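PDB 4WZZ: putative sugar ABC transporter, substrate-binding protein, which binds L-rhamnose between its two lobes and probably hands the sugar to a membrane ABC transporter for uptake into the cell. Local coordinates for residues Pro92-Thr96 with Ala97-Ile101; Ala145-Ala148 with Asn149-Lys152; Glu223-Ala226 with Ser227-Thr231. One frame throughout, in Å; residues are numbered along the deposited sequence.

How the contacts relate
The three contacts come in series along the chain, spread over the two α/β lobes of a type I periplasmic-binding fold. Contacts 1 and 2 belong to the lobe built on the mixed sheet: residues 92-101 lead from edge strand 86-90 into helix 97-110, and residues 145-152 join strands 138-142 and 154-156. Contact 3 opens helix 224-237 in the lobe with the four-stranded parallel sheet. Centres of contacts 2 and 3 are about 30 Å apart. Contacts 1 and 3 approach each other from the two lobes, nearest atoms about 4 Å apart without touching. The nearest side chain of each contact lies about 9 to 10 Å from bound L-rhamnose, and none of these residues lines the pocket.

Contact 1 of 3, residues Pro92-Thr96 with Ala97-Ile101; sequences PKSAT and AEDQI
Thr-96 and Asp-99 face each other at the start of helix 97-110, where Thr-96 is the N-cap. Its OG1 accepts from Asp-99 N at 3.2 Å, and the N-H...O angle of 164° makes this a straight capping bond. A chi1 of 65° sets OG1 between the backbone N and the carbonyl carbon, turned to the first helical turn. Thr-96 O then takes Gln-100 N at 3.3 Å.

The Asp-99 carboxylate reaches back over the preceding loop. Asp-99 OD2 accepts from Ser-94 OG at 2.9 Å, approached from above the carboxylate plane; Ser-94 is modelled in two conformers, and this bond belongs to one of them. Ser-94 N adds a weak bond to the same oxygen at 3.1 Å.

On the inner side, Pro-92 CG packs on Gln-100 CG at 3.5 Å, and both side chains rest on Ile-60. The Gln-100 amide beyond is fixed by Ala-118 O, Val-61 O and Asn-120 N, which hold the helix start against the end of strand 56-60. A place in the first helical turn would probably favour ionised Asp-99; Ser-94 N adds a weak donor, and the hydroxyl contributes only in the modelled conformer.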
ATOM      1  N   PRO A  92      10.270   9.860  -5.107  1.00 14.33           N
ATOM      2  CA  PRO A  92      11.589   9.286  -5.426  1.00 14.43           C
ATOM      3  C   PRO A  92      11.647   8.755  -6.862  1.00 14.21           C
ATOM      4  O   PRO A  92      10.673   8.209  -7.377  1.00 13.75           O
ATOM      5  CB  PRO A  92      11.734   8.148  -4.407  1.00 14.18           C
ATOM      6  CG  PRO A  92      10.884   8.613  -3.217  1.00 17.37           C
ATOM      7  CD  PRO A  92       9.696   9.296  -3.877  1.00 13.68           C
ATOM      8  N   LYS A  93      12.799   8.922  -7.507  1.00 14.91           N
ATOM      9  CA  LYS A  93      12.970   8.491  -8.893  1.00 19.42           C
ATOM     10  C   LYS A  93      12.642   7.014  -9.076  1.00 20.92           C
ATOM     11  O   LYS A  93      12.023   6.621 -10.071  1.00 19.32           O
ATOM     12  CB  LYS A  93      14.403   8.759  -9.371  1.00 24.19           C
ATOM     13  CG  LYS A  93      14.590   8.469 -10.862  1.00 32.64           C
ATOM     14  CD  LYS A  93      15.807   7.589 -11.119  1.00 42.39           C
ATOM     15  CE  LYS A  93      17.104   8.277 -10.737  1.00 44.04           C
ATOM     16  NZ  LYS A  93      17.541   9.291 -11.746  1.00 50.05           N
ATOM     17  N   SER A  94      13.075   6.199  -8.124  0.80 20.19           N
ATOM     18  CA  SER A  94      12.746   4.783  -8.112  0.80 18.61           C
ATOM     19  C   SER A  94      12.370   4.360  -6.695  0.80 15.24           C
ATOM     20  O   SER A  94      12.637   5.082  -5.730  0.80 15.68           O
ATOM     21  CB  SER A  94      13.899   3.946  -8.671  0.80 17.21           C
ATOM     22  OG  SER A  94      14.949   3.825  -7.732  0.80 23.67           O
ATOM     23  N   ALA A  95      11.747   3.192  -6.572  1.00 13.73           N
ATOM     24  CA  ALA A  95      11.246   2.728  -5.289  1.00 13.12           C
ATOM     25  C   ALA A  95      12.319   2.088  -4.431  1.00 15.59           C
ATOM     26  O   ALA A  95      12.162   0.961  -3.957  1.00 15.63           O
ATOM     27  CB  ALA A  95      10.086   1.752  -5.495  1.00 16.54           C
ATOM     28  N   THR A  96      13.398   2.830  -4.222  1.00 15.70           N
ATOM     29  CA  THR A  96      14.542   2.360  -3.456  1.00 18.06           C
ATOM     30  C   THR A  96      14.811   3.238  -2.243  1.00 18.89           C
ATOM     31  O   THR A  96      14.381   4.391  -2.175  1.00 18.32           O
ATOM     32  CB  THR A  96      15.817   2.392  -4.299  1.00 23.76           C
ATOM     33  OG1 THR A  96      16.143   3.759  -4.627  1.00 21.26           O
ATOM     34  CG2 THR A  96      15.634   1.575  -5.560  1.00 26.01           C
ATOM     35  N   ALA A  97      15.520   2.673  -1.278  1.00 17.94           N
ATOM     36  CA  ALA A  97      15.951   3.416  -0.099  1.00 19.21           C
ATOM     37  C   ALA A  97      16.847   4.597  -0.475  1.00 19.94           C
ATOM     38  O   ALA A  97      16.655   5.709   0.013  1.00 21.16           O
ATOM     39  CB  ALA A  97      16.672   2.483   0.847  1.00 22.60           C
ATOM     40  N   GLU A  98      17.814   4.354  -1.357  1.00 21.52           N
ATOM     41  CA  GLU A  98      18.742   5.399  -1.778  1.00 24.17           C
ATOM     42  C   GLU A  98      18.025   6.647  -2.297  1.00 26.12           C
ATOM     43  O   GLU A  98      18.350   7.759  -1.892  1.00 25.00           O
ATOM     44  CB  GLU A  98      19.689   4.863  -2.852  1.00 29.50           C
ATOM     45  CG  GLU A  98      20.661   5.902  -3.385  1.00 41.38           C
ATOM     46  CD  GLU A  98      21.657   5.334  -4.391  1.00 46.50           C
ATOM     47  OE1 GLU A  98      21.543   4.139  -4.751  1.00 48.30           O
ATOM     48  OE2 GLU A  98      22.556   6.095  -4.824  1.00 50.10           O
ATOM     49  N   ASP A  99      17.053   6.475  -3.189  1.00 19.83           N
ATOM     50  CA  ASP A  99      16.386   7.636  -3.761  1.00 18.64           C
ATOM     51  C   ASP A  99      15.509   8.334  -2.735  1.00 24.74           C
ATOM     52  O   ASP A  99      15.316   9.544  -2.795  1.00 25.02           O
ATOM     53  CB  ASP A  99      15.591   7.259  -5.016  1.00 20.23           C
ATOM     54  CG  ASP A  99      16.485   7.013  -6.215  1.00 27.96           C
ATOM     55  OD1 ASP A  99      17.691   7.346  -6.133  1.00 25.01           O
ATOM     56  OD2 ASP A  99      15.989   6.515  -7.247  1.00 30.76           O
ATOM     57  N   GLN A 100      15.004   7.581  -1.771  1.00 19.28           N
ATOM     58  CA  GLN A 100      14.217   8.160  -0.692  1.00 24.66           C
ATOM     59  C   GLN A 100      15.012   8.984   0.297  1.00 27.95           C
ATOM     60  O   GLN A 100      14.538   9.999   0.802  1.00 26.92           O
ATOM     61  CB  GLN A 100      13.453   7.072   0.067  1.00 28.31           C
ATOM     62  CG  GLN A 100      12.020   7.237  -0.150  1.00 24.42           C
ATOM     63  CD  GLN A 100      11.153   6.197   0.487  1.00 19.14           C
ATOM     64  OE1 GLN A 100      11.620   5.271   1.169  1.00 17.03           O
ATOM     65  NE2 GLN A 100       9.848   6.345   0.265  1.00 19.14           N
ATOM     66  N   ILE A 101      16.216   8.529   0.602  1.00 22.12           N
ATOM     67  CA  ILE A 101      17.075   9.233   1.510  1.00 23.05           C
ATOM     68  C   ILE A 101      17.384  10.614   0.944  1.00 21.87           C
ATOM     69  O   ILE A 101      17.412  11.602   1.669  1.00 28.17           O
ATOM     70  CB  ILE A 101      18.360   8.431   1.753  1.00 23.05           C
ATOM     71  CG1 ILE A 101      18.021   7.190   2.589  1.00 26.29           C
ATOM     72  CG2 ILE A 101      19.371   9.295   2.455  1.00 24.49           C
ATOM     73  CD1 ILE A 101      19.071   6.075   2.541  1.00 26.57           C
TER
HETATM   74  O   HOH W   1      14.860  10.596  -5.954  1.00 19.67           O

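Contact 2 of 3, residues Ala145-Ala148 with Asn149-Lys152; sequences ATNA and NSRK
A type I beta turn at residues 147-150 forms the bend of the loop that joins parallel strands 138-142 and 154-156 in the sheet of the first lobe. The turn bond runs from Ser-150 N to Asn-147 O at 3.2 Å, and Ala-148 and Asn-149 at its corners both have the helical-type backbone angles that define such a turn.

Asn-147 O also takes a second donor, Thr-146 OG1 at 3.3 Å. The two reach it differently: the hydroxyl lies close to the carbonyl plane, whereas Ser-150 N stands well above it.

Beyond the turn, Arg-151 folds back along the first half of the loop. A chi1 of 75° puts CG between the backbone N and the carbonyl carbon, where Arg-151 CG lies 3.7 Å from Asn-147 O. From there the chain stays extended to NE, running antiparallel to the Thr-146 side chain; Thr-146 OG1 lies 3.5 Å from Arg-151 CB. At the far end Arg-151 NH1 donates to Thr-146 O at 2.8 Å. That carbonyl oxygen lies at the guanidinium edge, near its plane, while Ala-148 CA lies over one face. Ala-145 CB comes up obliquely, 4.0 Å from Arg-151 NH1.

Outside the loop, Arg-151 NH1 makes a salt bridge with Asp-346 and NH2 bonds to Thr-349 O, so one guanidinium ties this bend to the start of strand 349-352, the neighbour of strand 154-156. The Asn-147 amide is held from its other end, ND2 donating to both Asp-123 and Glu-126. Those acceptors help fix which way the amide faces, and its oxygen turns to the serine: Ser-150 OG donates to Asn-147 OD1 at 2.7 Å, from above the amide plane.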
ATOM      1  N   ALA A 145       5.541   0.869   6.139  1.00 15.76           N
ATOM      2  CA  ALA A 145       6.089   1.344   7.413  1.00 16.41           C
ATOM      3  C   ALA A 145       7.615   1.443   7.427  1.00 17.66           C
ATOM      4  O   ALA A 145       8.318   0.541   6.959  1.00 17.11           O
ATOM      5  CB  ALA A 145       5.621   0.432   8.552  1.00 17.05           C
ATOM      6  N   THR A 146       8.119   2.532   8.008  1.00 17.64           N
ATOM      7  CA  THR A 146       9.486   2.556   8.491  1.00 20.58           C
ATOM      8  C   THR A 146       9.465   1.750   9.774  1.00 23.04           C
ATOM      9  O   THR A 146       8.396   1.461  10.311  1.00 24.69           O
ATOM     10  CB  THR A 146       9.955   3.954   8.895  1.00 25.12           C
ATOM     11  OG1 THR A 146       9.086   4.453   9.923  1.00 31.60           O
ATOM     12  CG2 THR A 146       9.928   4.889   7.707  1.00 24.91           C
ATOM     13  N   ASN A 147      10.629   1.413  10.294  1.00 23.59           N
ATOM     14  CA  ASN A 147      10.633   0.660  11.542  1.00 25.90           C
ATOM     15  C   ASN A 147      10.115   1.493  12.730  1.00 26.11           C
ATOM     16  O   ASN A 147       9.831   2.673  12.583  1.00 24.13           O
ATOM     17  CB  ASN A 147      11.993   0.015  11.798  1.00 22.70           C
ATOM     18  CG  ASN A 147      13.093   1.003  12.098  1.00 23.34           C
ATOM     19  OD1 ASN A 147      12.875   2.069  12.677  1.00 26.42           O
ATOM     20  ND2 ASN A 147      14.300   0.638  11.700  1.00 24.12           N
ATOM     21  N   ALA A 148       9.958   0.871  13.898  1.00 22.56           N
ATOM     22  CA  ALA A 148       9.325   1.545  15.041  1.00 23.63           C
ATOM     23  C   ALA A 148      10.173   2.677  15.619  1.00 29.35           C
ATOM     24  O   ALA A 148       9.640   3.613  16.220  1.00 33.38           O
ATOM     25  CB  ALA A 148       9.017   0.547  16.133  1.00 25.31           C
ATOM     26  N   ASN A 149      11.483   2.572  15.442  1.00 25.30           N
ATOM     27  CA  ASN A 149      12.428   3.572  15.940  1.00 26.71           C
ATOM     28  C   ASN A 149      12.543   4.787  15.034  1.00 28.34           C
ATOM     29  O   ASN A 149      13.202   5.772  15.389  1.00 32.28           O
ATOM     30  CB  ASN A 149      13.816   2.958  16.079  1.00 31.36           C
ATOM     31  CG  ASN A 149      13.926   2.039  17.273  1.00 41.95           C
ATOM     32  OD1 ASN A 149      13.118   2.112  18.201  1.00 46.76           O
ATOM     33  ND2 ASN A 149      14.925   1.163  17.257  1.00 43.55           N
ATOM     34  N   SER A 150      11.920   4.709  13.864  1.00 25.01           N
ATOM     35  CA  SER A 150      12.057   5.729  12.836  1.00 27.51           C
ATOM     36  C   SER A 150      10.800   6.581  12.673  1.00 29.43           C
ATOM     37  O   SER A 150      10.704   7.353  11.719  1.00 36.09           O
ATOM     38  CB  SER A 150      12.389   5.048  11.496  1.00 27.37           C
ATOM     39  OG  SER A 150      13.654   4.401  11.551  1.00 29.78           O
ATOM     40  N   ARG A 151       9.832   6.429  13.571  1.00 24.05           N
ATOM     41  CA  ARG A 151       8.535   7.088  13.408  1.00 23.41           C
ATOM     42  C   ARG A 151       7.829   7.288  14.743  1.00 24.19           C
ATOM     43  O   ARG A 151       8.173   6.648  15.735  1.00 25.65           O
ATOM     44  CB  ARG A 151       7.624   6.226  12.519  1.00 24.03           C
ATOM     45  CG  ARG A 151       7.076   5.012  13.255  1.00 21.63           C
ATOM     46  CD  ARG A 151       6.238   4.133  12.374  1.00 22.23           C
ATOM     47  NE  ARG A 151       5.425   3.183  13.150  1.00 20.09           N
ATOM     48  CZ  ARG A 151       5.559   1.856  13.127  1.00 24.36           C
ATOM     49  NH1 ARG A 151       6.508   1.259  12.413  1.00 19.70           N
ATOM     50  NH2 ARG A 151       4.731   1.107  13.839  1.00 21.58           N
ATOM     51  N   LYS A 152       6.836   8.169  14.769  1.00 25.51           N
ATOM     52  CA  LYS A 152       5.997   8.304  15.951  1.00 25.73           C
ATOM     53  C   LYS A 152       4.749   7.428  15.809  1.00 25.40           C
ATOM     54  O   LYS A 152       4.185   6.990  16.814  1.00 24.65           O
ATOM     55  CB  LYS A 152       5.643   9.773  16.205  1.00 25.52           C
ATOM     56  CG  LYS A 152       6.820  10.558  16.731  1.00 36.21           C
ATOM     57  CD  LYS A 152       6.420  11.977  17.053  1.00 46.09           C
ATOM     58  CE  LYS A 152       7.398  12.637  17.992  1.00 47.05           C
ATOM     59  NZ  LYS A 152       7.204  14.115  17.986  1.00 42.97           N
TER

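Contact 3 of 3, residues Glu223-Ala226 with Ser227-Thr231; sequences EYQA and SCDQT
Cys-228 and Tyr-224, one turn apart on helix 224-237, make a sulfur-aromatic contact. Cys-228 SG stands 4.0 Å from the centroid of the Tyr-224 ring, 14° off the normal and hence over the face, with Tyr-224 CZ its nearest ring atom at 3.9 Å. Tyr-224 CG lies anti to the backbone N (chi1 179°), which swings the ring out alongside the helix; the ring also touches Met-253 and Lys-257 of helix 249-261.

Among hydrogen bonds to backbone carbonyls, Glu-223 O, at the N-cap, is gripped twice by one residue. Ser-227 N reaches it at 2.9 Å and Ser-227 OG at 2.7 Å, from opposite faces of the carbonyl plane. A turn later Thr-231 N and OG1 both bond to Ser-227 O.

Between side chains, Gln-225 NE2 donates to Asp-229 OD1 at 2.9 Å. The acceptor lies in the amide plane, yet the carboxylate is met from above its own plane, the two planes being 49° apart. Exposed Asp-229 would probably remain ionised, the amide bond a minor aid, while the Ser-227 and Thr-231 hydroxyls turn back to carbonyls four residues earlier, Ser-227 OG adding a weak bond to Gly-220 O.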
ATOM      1  N   GLU A 223       7.418  -1.059 -10.964  1.00 11.49           N
ATOM      2  CA  GLU A 223       7.695  -0.524 -12.289  1.00 12.19           C
ATOM      3  C   GLU A 223       6.915  -1.347 -13.290  1.00 13.07           C
ATOM      4  O   GLU A 223       6.888  -2.575 -13.207  1.00 13.67           O
ATOM      5  CB  GLU A 223       9.187  -0.629 -12.592  1.00 17.47           C
ATOM      6  CG  GLU A 223      10.048   0.166 -11.655  1.00 16.21           C
ATOM      7  CD  GLU A 223      11.542   0.144 -11.990  1.00 30.89           C
ATOM      8  OE1 GLU A 223      11.939  -0.354 -13.080  1.00 30.56           O
ATOM      9  OE2 GLU A 223      12.320   0.640 -11.136  1.00 30.98           O
ATOM     10  N   TYR A 224       6.290  -0.659 -14.244  1.00 14.28           N
ATOM     11  CA  TYR A 224       5.485  -1.317 -15.267  1.00 12.43           C
ATOM     12  C   TYR A 224       6.287  -2.351 -16.055  1.00 14.15           C
ATOM     13  O   TYR A 224       5.899  -3.523 -16.126  1.00 13.11           O
ATOM     14  CB  TYR A 224       4.905  -0.254 -16.179  1.00 14.47           C
ATOM     15  CG  TYR A 224       4.065  -0.773 -17.325  1.00 25.64           C
ATOM     16  CD1 TYR A 224       2.760  -1.205 -17.106  1.00 26.44           C
ATOM     17  CD2 TYR A 224       4.557  -0.791 -18.632  1.00 33.78           C
ATOM     18  CE1 TYR A 224       1.973  -1.672 -18.149  1.00 22.76           C
ATOM     19  CE2 TYR A 224       3.772  -1.257 -19.683  1.00 30.27           C
ATOM     20  CZ  TYR A 224       2.479  -1.697 -19.419  1.00 32.13           C
ATOM     21  OH  TYR A 224       1.654  -2.162 -20.416  1.00 37.07           O
ATOM     22  N   GLN A 225       7.402  -1.934 -16.647  1.00 15.11           N
ATOM     23  CA  GLN A 225       8.131  -2.829 -17.546  1.00 13.99           C
ATOM     24  C   GLN A 225       8.702  -4.022 -16.776  1.00 13.77           C
ATOM     25  O   GLN A 225       8.552  -5.180 -17.194  1.00 15.50           O
ATOM     26  CB  GLN A 225       9.223  -2.093 -18.320  1.00 16.79           C
ATOM     27  CG  GLN A 225       9.852  -2.938 -19.430  1.00 22.67           C
ATOM     28  CD  GLN A 225       8.846  -3.405 -20.476  1.00 23.48           C
ATOM     29  OE1 GLN A 225       8.133  -2.599 -21.094  1.00 24.94           O
ATOM     30  NE2 GLN A 225       8.788  -4.723 -20.689  1.00 23.32           N
ATOM     31  N   ALA A 226       9.321  -3.761 -15.630  1.00 14.39           N
ATOM     32  CA  ALA A 226       9.851  -4.840 -14.815  1.00 13.80           C
ATOM     33  C   ALA A 226       8.732  -5.798 -14.395  1.00 13.28           C
ATOM     34  O   ALA A 226       8.912  -7.005 -14.365  1.00 12.57           O
ATOM     35  CB  ALA A 226      10.553  -4.283 -13.590  1.00 14.31           C
ATOM     36  N   SER A 227       7.560  -5.261 -14.102  1.00 12.67           N
ATOM     37  CA  SER A 227       6.462  -6.114 -13.671  1.00  9.51           C
ATOM     38  C   SER A 227       5.920  -6.962 -14.832  1.00 10.05           C
ATOM     39  O   SER A 227       5.597  -8.132 -14.646  1.00 12.93           O
ATOM     40  CB  SER A 227       5.352  -5.295 -13.037  1.00 11.62           C
ATOM     41  OG  SER A 227       5.802  -4.698 -11.846  1.00 11.63           O
ATOM     42  N   CYS A 228       5.890  -6.397 -16.033  1.00 11.77           N
ATOM     43  CA  CYS A 228       5.537  -7.186 -17.224  1.00 14.52           C
ATOM     44  C   CYS A 228       6.544  -8.305 -17.434  1.00 12.99           C
ATOM     45  O   CYS A 228       6.168  -9.473 -17.672  1.00 12.83           O
ATOM     46  CB  CYS A 228       5.460  -6.312 -18.485  1.00 16.53           C
ATOM     47  SG  CYS A 228       4.034  -5.187 -18.520  1.00 16.17           S
ATOM     48  N   ASP A 229       7.828  -7.957 -17.352  1.00 13.45           N
ATOM     49  CA  ASP A 229       8.891  -8.935 -17.559  1.00 16.08           C
ATOM     50  C   ASP A 229       8.823 -10.073 -16.540  1.00 17.75           C
ATOM     51  O   ASP A 229       8.995 -11.239 -16.885  1.00 15.30           O
ATOM     52  CB  ASP A 229      10.271  -8.266 -17.505  1.00 16.53           C
ATOM     53  CG  ASP A 229      10.531  -7.301 -18.685  1.00 21.00           C
ATOM     54  OD1 ASP A 229       9.774  -7.295 -19.674  1.00 20.51           O
ATOM     55  OD2 ASP A 229      11.515  -6.539 -18.610  1.00 24.63           O
ATOM     56  N   GLN A 230       8.560  -9.745 -15.283  1.00 12.36           N
ATOM     57  CA  GLN A 230       8.455 -10.765 -14.240  1.00 13.84           C
ATOM     58  C   GLN A 230       7.206 -11.620 -14.412  1.00 14.34           C
ATOM     59  O   GLN A 230       7.221 -12.795 -14.084  1.00 11.66           O
ATOM     60  CB  GLN A 230       8.524 -10.153 -12.841  1.00 13.60           C
ATOM     61  CG  GLN A 230       9.902  -9.599 -12.511  1.00 17.46           C
ATOM     62  CD  GLN A 230      11.008 -10.624 -12.656  1.00 23.88           C
ATOM     63  OE1 GLN A 230      10.915 -11.739 -12.159  1.00 23.74           O
ATOM     64  NE2 GLN A 230      12.059 -10.254 -13.380  1.00 33.16           N
ATOM     65  N   THR A 231       6.124 -11.052 -14.934  1.00 12.88           N
ATOM     66  CA  THR A 231       4.950 -11.862 -15.244  1.00 11.15           C
ATOM     67  C   THR A 231       5.317 -12.910 -16.288  1.00 12.73           C
ATOM     68  O   THR A 231       4.939 -14.068 -16.152  1.00 12.55           O
ATOM     69  CB  THR A 231       3.752 -11.005 -15.731  1.00 11.85           C
ATOM     70  OG1 THR A 231       3.421 -10.059 -14.713  1.00 13.20           O
ATOM     71  CG2 THR A 231       2.523 -11.879 -16.004  1.00 13.47           C
TER